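Long form salivary protein D7L (Phlebotomus duboscqi, PDB 6MT7) binds and sequesters cysteinyl leukotrienes and a stable thromboxane A2 analogue, countering the host response to sand fly feeding and inhibiting thromboxane-dependent platelet aggregation induced by low collagen. Local coordinates at residues C48-H52 against L53-N57; Q10-W13 against A14-C18. All coordinates share one frame; numbering follows the deposited sequence.

Interaction 1: residues C48-H52 against L53-N57; sequences CVWLH and LGLYN. With TRT (fragment of triton X-100), chain C.
L53 N donates the last regular bond of helix 40-52, to V49 O (2.8 Å), and the Schellman pair follows: G54 N bonds L51 O and L55 N bonds W50 O, each at 3.0 Å. G54 makes the reversal with a positive phi of 83°; the chain is extended from Y56 on, after L55. Water 1 bridges the two sides, donating to L51 O and accepting from Y56 N. One turn back, H52 ND1 donates to C48 O (2.8 Å), an oxygen that also takes the bond of H52 N.

V49 holds CG1 trans to its own nitrogen (chi1 173°), which brings this methyl alongside the L53 branch, 3.7 Å from L53 CD1, with TRT C10 as its other neighbour. The indole of W50 has its CE3 corner against L55 CB (3.8 Å), which comes in at the ring edge. One indole face is covered by the Triton fragment: TRT C7 stands 3.6 Å above the ring plane, and TRT C3 approaches W50 CZ3 to 3.5 Å. L53 CD1 touches the same C3 methyl. Y56 lays its CB over the backbone of L51, while its ring edge meets L51 CD1.

This is a Schellman motif closing a helix, set in an odorant-binding-protein fold, and it places V49, W50 and L53 on the wall of the hydrophobic ligand pocket.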
loop_
_atom_site.group_PDB
_atom_site.type_symbol
_atom_site.label_atom_id
_atom_site.label_comp_id
_atom_site.label_asym_id
_atom_site.label_seq_id
_atom_site.Cartn_x
_atom_site.Cartn_y
_atom_site.Cartn_z
ATOM N N CYS A 48 -7.315 -6.754 -1.088
ATOM C CA CYS A 48 -6.821 -5.380 -1.088
ATOM C C CYS A 48 -5.384 -5.312 -0.595
ATOM O O CYS A 48 -4.556 -4.598 -1.177
ATOM C CB CYS A 48 -7.726 -4.504 -0.210
ATOM S SG CYS A 48 -7.262 -2.729 -0.026
ATOM N N VAL A 49 -5.069 -6.036 0.484
ATOM C CA VAL A 49 -3.724 -5.944 1.048
ATOM C C VAL A 49 -2.702 -6.568 0.102
ATOM O O VAL A 49 -1.632 -5.994 -0.133
ATOM C CB VAL A 49 -3.663 -6.583 2.447
ATOM C CG1 VAL A 49 -2.223 -6.621 2.949
ATOM C CG2 VAL A 49 -4.533 -5.800 3.436
ATOM N N TRP A 50 -3.010 -7.742 -0.461
ATOM C CA TRP A 50 -2.102 -8.321 -1.457
ATOM C C TRP A 50 -1.839 -7.328 -2.578
ATOM O O TRP A 50 -0.689 -7.131 -2.997
ATOM C CB TRP A 50 -2.680 -9.604 -2.052
ATOM C CG TRP A 50 -2.591 -10.848 -1.232
ATOM C CD1 TRP A 50 -3.640 -11.616 -0.811
ATOM C CD2 TRP A 50 -1.400 -11.516 -0.784
ATOM N NE1 TRP A 50 -3.182 -12.705 -0.113
ATOM C CE2 TRP A 50 -1.811 -12.671 -0.084
ATOM C CE3 TRP A 50 -0.031 -11.249 -0.903
ATOM C CZ2 TRP A 50 -0.899 -13.557 0.503
ATOM C CZ3 TRP A 50 0.873 -12.130 -0.313
ATOM C CH2 TRP A 50 0.431 -13.271 0.376
ATOM N N LEU A 51 -2.897 -6.673 -3.061
ATOM C CA LEU A 51 -2.759 -5.704 -4.144
ATOM C C LEU A 51 -1.925 -4.506 -3.703
ATOM O O LEU A 51 -1.013 -4.069 -4.418
ATOM C CB LEU A 51 -4.148 -5.247 -4.606
ATOM C CG LEU A 51 -4.238 -4.092 -5.611
ATOM C CD1 LEU A 51 -3.671 -4.499 -6.952
ATOM C CD2 LEU A 51 -5.699 -3.624 -5.755
ATOM N N HIS A 52 -2.229 -3.956 -2.526
ATOM C CA HIS A 52 -1.569 -2.731 -2.096
ATOM C C HIS A 52 -0.142 -2.961 -1.617
ATOM O O HIS A 52 0.624 -1.991 -1.504
ATOM C CB HIS A 52 -2.410 -2.045 -1.015
ATOM C CG HIS A 52 -3.599 -1.325 -1.573
ATOM N ND1 HIS A 52 -4.652 -1.986 -2.165
ATOM C CD2 HIS A 52 -3.878 -0.001 -1.675
ATOM C CE1 HIS A 52 -5.539 -1.105 -2.593
ATOM N NE2 HIS A 52 -5.095 0.107 -2.301
ATOM N N LEU A 53 0.234 -4.216 -1.338
ATOM C CA LEU A 53 1.628 -4.566 -1.099
ATOM C C LEU A 53 2.433 -4.701 -2.384
ATOM O O LEU A 53 3.659 -4.846 -2.311
ATOM C CB LEU A 53 1.723 -5.883 -0.326
ATOM C CG LEU A 53 1.321 -5.853 1.153
ATOM C CD1 LEU A 53 1.179 -7.263 1.701
ATOM C CD2 LEU A 53 2.343 -5.062 1.960
ATOM N N GLY A 54 1.783 -4.683 -3.544
ATOM C CA GLY A 54 2.482 -4.932 -4.791
ATOM C C GLY A 54 2.667 -6.391 -5.118
ATOM O O GLY A 54 3.530 -6.733 -5.940
ATOM N N LEU A 55 1.856 -7.269 -4.526
ATOM C CA LEU A 55 2.072 -8.707 -4.638
ATOM C C LEU A 55 0.956 -9.418 -5.396
ATOM O O LEU A 55 0.905 -10.651 -5.392
ATOM C CB LEU A 55 2.244 -9.300 -3.239
ATOM C CG LEU A 55 3.470 -8.724 -2.536
ATOM C CD1 LEU A 55 3.528 -9.233 -1.104
ATOM C CD2 LEU A 55 4.746 -9.110 -3.312
ATOM N N TYR A 56 0.070 -8.674 -6.059
ATOM C CA TYR A 56 -0.980 -9.268 -6.877
ATOM C C TYR A 56 -0.826 -8.759 -8.298
ATOM O O TYR A 56 -0.859 -7.547 -8.538
ATOM C CB TYR A 56 -2.373 -8.942 -6.331
ATOM C CG TYR A 56 -3.502 -9.548 -7.141
ATOM C CD1 TYR A 56 -3.678 -10.928 -7.216
ATOM C CD2 TYR A 56 -4.403 -8.737 -7.820
ATOM C CE1 TYR A 56 -4.717 -11.488 -7.961
ATOM C CE2 TYR A 56 -5.457 -9.292 -8.561
ATOM C CZ TYR A 56 -5.605 -10.660 -8.623
ATOM O OH TYR A 56 -6.647 -11.198 -9.350
ATOM N N ASN A 57 -0.641 -9.685 -9.236
ATOM C CA ASN A 57 -0.449 -9.343 -10.637
ATOM C C ASN A 57 -1.831 -9.259 -11.270
ATOM O O ASN A 57 -2.496 -10.278 -11.458
ATOM C CB ASN A 57 0.442 -10.387 -11.304
ATOM C CG ASN A 57 0.661 -10.136 -12.784
ATOM O OD1 ASN A 57 -0.115 -9.449 -13.439
ATOM N ND2 ASN A 57 1.734 -10.722 -13.323
HETATM C C25 TRT C . -4.265 0.642 14.505
HETATM O O24 TRT C . -3.325 -0.047 13.687
HETATM C C23 TRT C . -3.712 -1.387 13.380
HETATM C C22 TRT C . -2.835 -1.855 12.226
HETATM O O21 TRT C . -2.985 -3.249 11.956
HETATM C C20 TRT C . -2.076 -3.603 10.920
HETATM C C19 TRT C . -2.079 -5.109 10.733
HETATM O O18 TRT C . -3.120 -5.463 9.827
HETATM C C17 TRT C . -3.857 -6.550 10.350
HETATM C C16 TRT C . -3.525 -7.824 9.600
HETATM O O15 TRT C . -4.251 -7.896 8.369
HETATM C C12 TRT C . -3.795 -8.735 7.368
HETATM C C13 TRT C . -3.029 -9.853 7.680
HETATM C C14 TRT C . -2.566 -10.701 6.668
HETATM C C11 TRT C . -4.095 -8.464 6.039
HETATM C C10 TRT C . -3.638 -9.309 5.032
HETATM C C9 TRT C . -2.871 -10.427 5.332
HETATM C C6 TRT C . -2.388 -11.307 4.216
HETATM C C8 TRT C . -3.303 -12.527 4.208
HETATM C C7 TRT C . -2.570 -10.589 2.883
HETATM C C5 TRT C . -0.942 -11.783 4.479
HETATM C C1 TRT C . 0.292 -10.861 4.350
HETATM C C2 TRT C . 0.133 -9.453 4.912
HETATM C C4 TRT C . 1.428 -11.529 5.114
HETATM C C3 TRT C . 0.796 -10.726 2.919
HETATM O O HOH W 1 -0.077 -5.661 -6.546
#

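Interaction 2: residues Q10-W13 against A14-C18. With TRT (fragment of triton X-100), chain C.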
loop_
_atom_site.group_PDB
_atom_site.type_symbol
_atom_site.label_atom_id
_atom_site.label_comp_id
_atom_site.label_asym_id
_atom_site.label_seq_id
_atom_site.Cartn_x
_atom_site.Cartn_y
_atom_site.Cartn_z
ATOM N N GLN A 10 5.869 0.876 3.781
ATOM C CA GLN A 10 5.065 0.430 2.650
ATOM C C GLN A 10 4.095 -0.669 3.058
ATOM O O GLN A 10 2.980 -0.746 2.528
ATOM C CB GLN A 10 5.984 -0.047 1.528
ATOM C CG GLN A 10 6.764 1.098 0.877
ATOM C CD GLN A 10 7.902 0.610 0.004
ATOM O OE1 GLN A 10 8.480 -0.463 0.237
ATOM N NE2 GLN A 10 8.229 1.392 -1.017
ATOM N N THR A 11 4.506 -1.551 3.977
ATOM C CA THR A 11 3.571 -2.563 4.454
ATOM C C THR A 11 2.522 -1.929 5.352
ATOM O O THR A 11 1.332 -2.233 5.229
ATOM C CB THR A 11 4.303 -3.692 5.193
ATOM O OG1 THR A 11 4.968 -3.163 6.343
ATOM C CG2 THR A 11 5.338 -4.363 4.272
ATOM N N PHE A 12 2.943 -1.024 6.244
ATOM C CA PHE A 12 1.990 -0.325 7.103
ATOM C C PHE A 12 0.933 0.399 6.274
ATOM O O PHE A 12 -0.271 0.319 6.566
ATOM C CB PHE A 12 2.747 0.663 7.994
ATOM C CG PHE A 12 1.927 1.260 9.098
ATOM C CD1 PHE A 12 1.192 0.464 9.955
ATOM C CD2 PHE A 12 1.919 2.640 9.291
ATOM C CE1 PHE A 12 0.446 1.039 10.986
ATOM C CE2 PHE A 12 1.189 3.210 10.311
ATOM C CZ PHE A 12 0.451 2.411 11.161
ATOM N N TRP A 13 1.368 1.115 5.226
ATOM C CA TRP A 13 0.423 1.836 4.380
ATOM C C TRP A 13 -0.587 0.890 3.746
ATOM O O TRP A 13 -1.782 1.204 3.680
ATOM C CB TRP A 13 1.152 2.635 3.293
ATOM C CG TRP A 13 0.185 3.309 2.370
ATOM C CD1 TRP A 13 -0.478 4.484 2.587
ATOM C CD2 TRP A 13 -0.266 2.822 1.097
ATOM N NE1 TRP A 13 -1.313 4.760 1.525
ATOM C CE2 TRP A 13 -1.199 3.755 0.599
ATOM C CE3 TRP A 13 0.031 1.685 0.335
ATOM C CZ2 TRP A 13 -1.832 3.589 -0.624
ATOM C CZ3 TRP A 13 -0.595 1.527 -0.886
ATOM C CH2 TRP A 13 -1.521 2.475 -1.349
ATOM N N ALA A 14 -0.136 -0.284 3.294
ATOM C CA ALA A 14 -1.053 -1.242 2.677
ATOM C C ALA A 14 -2.106 -1.725 3.672
ATOM O O ALA A 14 -3.307 -1.737 3.362
ATOM C CB ALA A 14 -0.268 -2.426 2.101
ATOM N N PHE A 15 -1.683 -2.130 4.876
ATOM C CA PHE A 15 -2.653 -2.567 5.881
ATOM C C PHE A 15 -3.643 -1.454 6.208
ATOM O O PHE A 15 -4.863 -1.659 6.219
ATOM C CB PHE A 15 -1.948 -2.997 7.167
ATOM C CG PHE A 15 -1.114 -4.231 7.033
ATOM C CD1 PHE A 15 -1.674 -5.438 6.625
ATOM C CD2 PHE A 15 0.234 -4.189 7.355
ATOM C CE1 PHE A 15 -0.888 -6.584 6.527
ATOM C CE2 PHE A 15 1.020 -5.326 7.260
ATOM C CZ PHE A 15 0.468 -6.517 6.842
ATOM N N ARG A 16 -3.130 -0.265 6.495
ATOM C CA ARG A 16 -3.997 0.798 6.986
ATOM C C ARG A 16 -4.948 1.285 5.902
ATOM O O ARG A 16 -6.136 1.515 6.167
ATOM C CB ARG A 16 -3.144 1.946 7.518
ATOM C CG ARG A 16 -2.305 1.572 8.750
ATOM C CD ARG A 16 -3.165 1.509 10.026
ATOM N NE ARG A 16 -3.798 2.796 10.311
ATOM C CZ ARG A 16 -5.100 2.951 10.545
ATOM N NH1 ARG A 16 -5.906 1.896 10.537
ATOM N NH2 ARG A 16 -5.601 4.160 10.788
ATOM N N THR A 17 -4.452 1.437 4.674
ATOM C CA THR A 17 -5.319 1.882 3.586
ATOM C C THR A 17 -6.454 0.894 3.357
ATOM O O THR A 17 -7.620 1.292 3.205
ATOM C CB THR A 17 -4.484 2.074 2.320
ATOM O OG1 THR A 17 -3.556 3.141 2.548
ATOM C CG2 THR A 17 -5.355 2.398 1.095
ATOM N N CYS A 18 -6.136 -0.401 3.354
ATOM C CA CYS A 18 -7.175 -1.401 3.153
ATOM C C CYS A 18 -8.156 -1.456 4.319
ATOM O O CYS A 18 -9.346 -1.726 4.106
ATOM C CB CYS A 18 -6.519 -2.759 2.910
ATOM S SG CYS A 18 -5.686 -2.712 1.306
HETATM C C25 TRT C . -4.265 0.642 14.505
HETATM O O24 TRT C . -3.325 -0.047 13.687
HETATM C C23 TRT C . -3.712 -1.387 13.380
HETATM C C22 TRT C . -2.835 -1.855 12.226
HETATM O O21 TRT C . -2.985 -3.249 11.956
HETATM C C20 TRT C . -2.076 -3.603 10.920
HETATM C C19 TRT C . -2.079 -5.109 10.733
HETATM O O18 TRT C . -3.120 -5.463 9.827
HETATM C C17 TRT C . -3.857 -6.550 10.350
HETATM C C16 TRT C . -3.525 -7.824 9.600
HETATM O O15 TRT C . -4.251 -7.896 8.369
HETATM C C12 TRT C . -3.795 -8.735 7.368
HETATM C C13 TRT C . -3.029 -9.853 7.680
HETATM C C14 TRT C . -2.566 -10.701 6.668
HETATM C C11 TRT C . -4.095 -8.464 6.039
HETATM C C10 TRT C . -3.638 -9.309 5.032
HETATM C C9 TRT C . -2.871 -10.427 5.332
HETATM C C6 TRT C . -2.388 -11.307 4.216
HETATM C C8 TRT C . -3.303 -12.527 4.208
HETATM C C7 TRT C . -2.570 -10.589 2.883
HETATM C C5 TRT C . -0.942 -11.783 4.479
HETATM C C1 TRT C . 0.292 -10.861 4.350
HETATM C C2 TRT C . 0.133 -9.453 4.912
HETATM C C4 TRT C . 1.428 -11.529 5.114
HETATM C C3 TRT C . 0.796 -10.726 2.919
#
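F12 and R16 pack together as an i, i+4 pair on helix 8-21, the first helix of the odorant-binding-protein (PBP/GOBP) fold. R16 runs its methylenes over one face of the phenyl ring: R16 CG stands 3.8 Å from the F12 ring centroid, 18° off the ring normal, a CH-pi contact. R16 CD continues along the rim, 3.8 Å from F12 CE1. The arginine chain is bent at its second and third torsions, and its guanidinium plane ends up 43° from that of the ring. The charged end is held by other partners, NE by T230 O and NH1 by Q19 OE1, while K136 makes a cation-pi contact with F12.

F15 turns to another side of the helix. With CG anti to the carbonyl carbon (chi1 -67°), its ring lies back along the preceding turn, where CD2 comes to 3.1 Å from T11 O. One face receives TRT C19 of the Triton fragment and TRT C11 lies at the edge, in the ring plane; the closest approach is F15 CE1 to TRT C2, 3.4 Å. W34 meets F15 edge-to-face.

W13 and T17 form the next i, i+4 pair, their side chains crossing. The threonine hydroxyl stands over one indole face, offset toward the rim. T17 OG1 donates to W13 O (2.9 Å), and T17 N gives the same oxygen its regular helix bond, so W13 O takes two donors, which reach it from opposite faces of its carbonyl plane.

Interaction 2 comes first along the chain, within helix 8-21; interaction 1 follows at the end of helix 40-52 and the turn leading to strand 56-57. Their centres are about 10 Å apart, and the two helices are joined directly by the C18–C48 disulfide (SG to SG 2.1 Å). Beside it the rings of W13 and H52 meet, with W13 CH2 3.4 Å from H52 CD2, and A14 packs on L53. Both contacts touch the same Triton fragment, interaction 2 through F15 and R16, interaction 1 through V49, W50 and L53. The cross-linked helices thus line one pocket, occupied here by the detergent fragment and probably used by the lipid mediators.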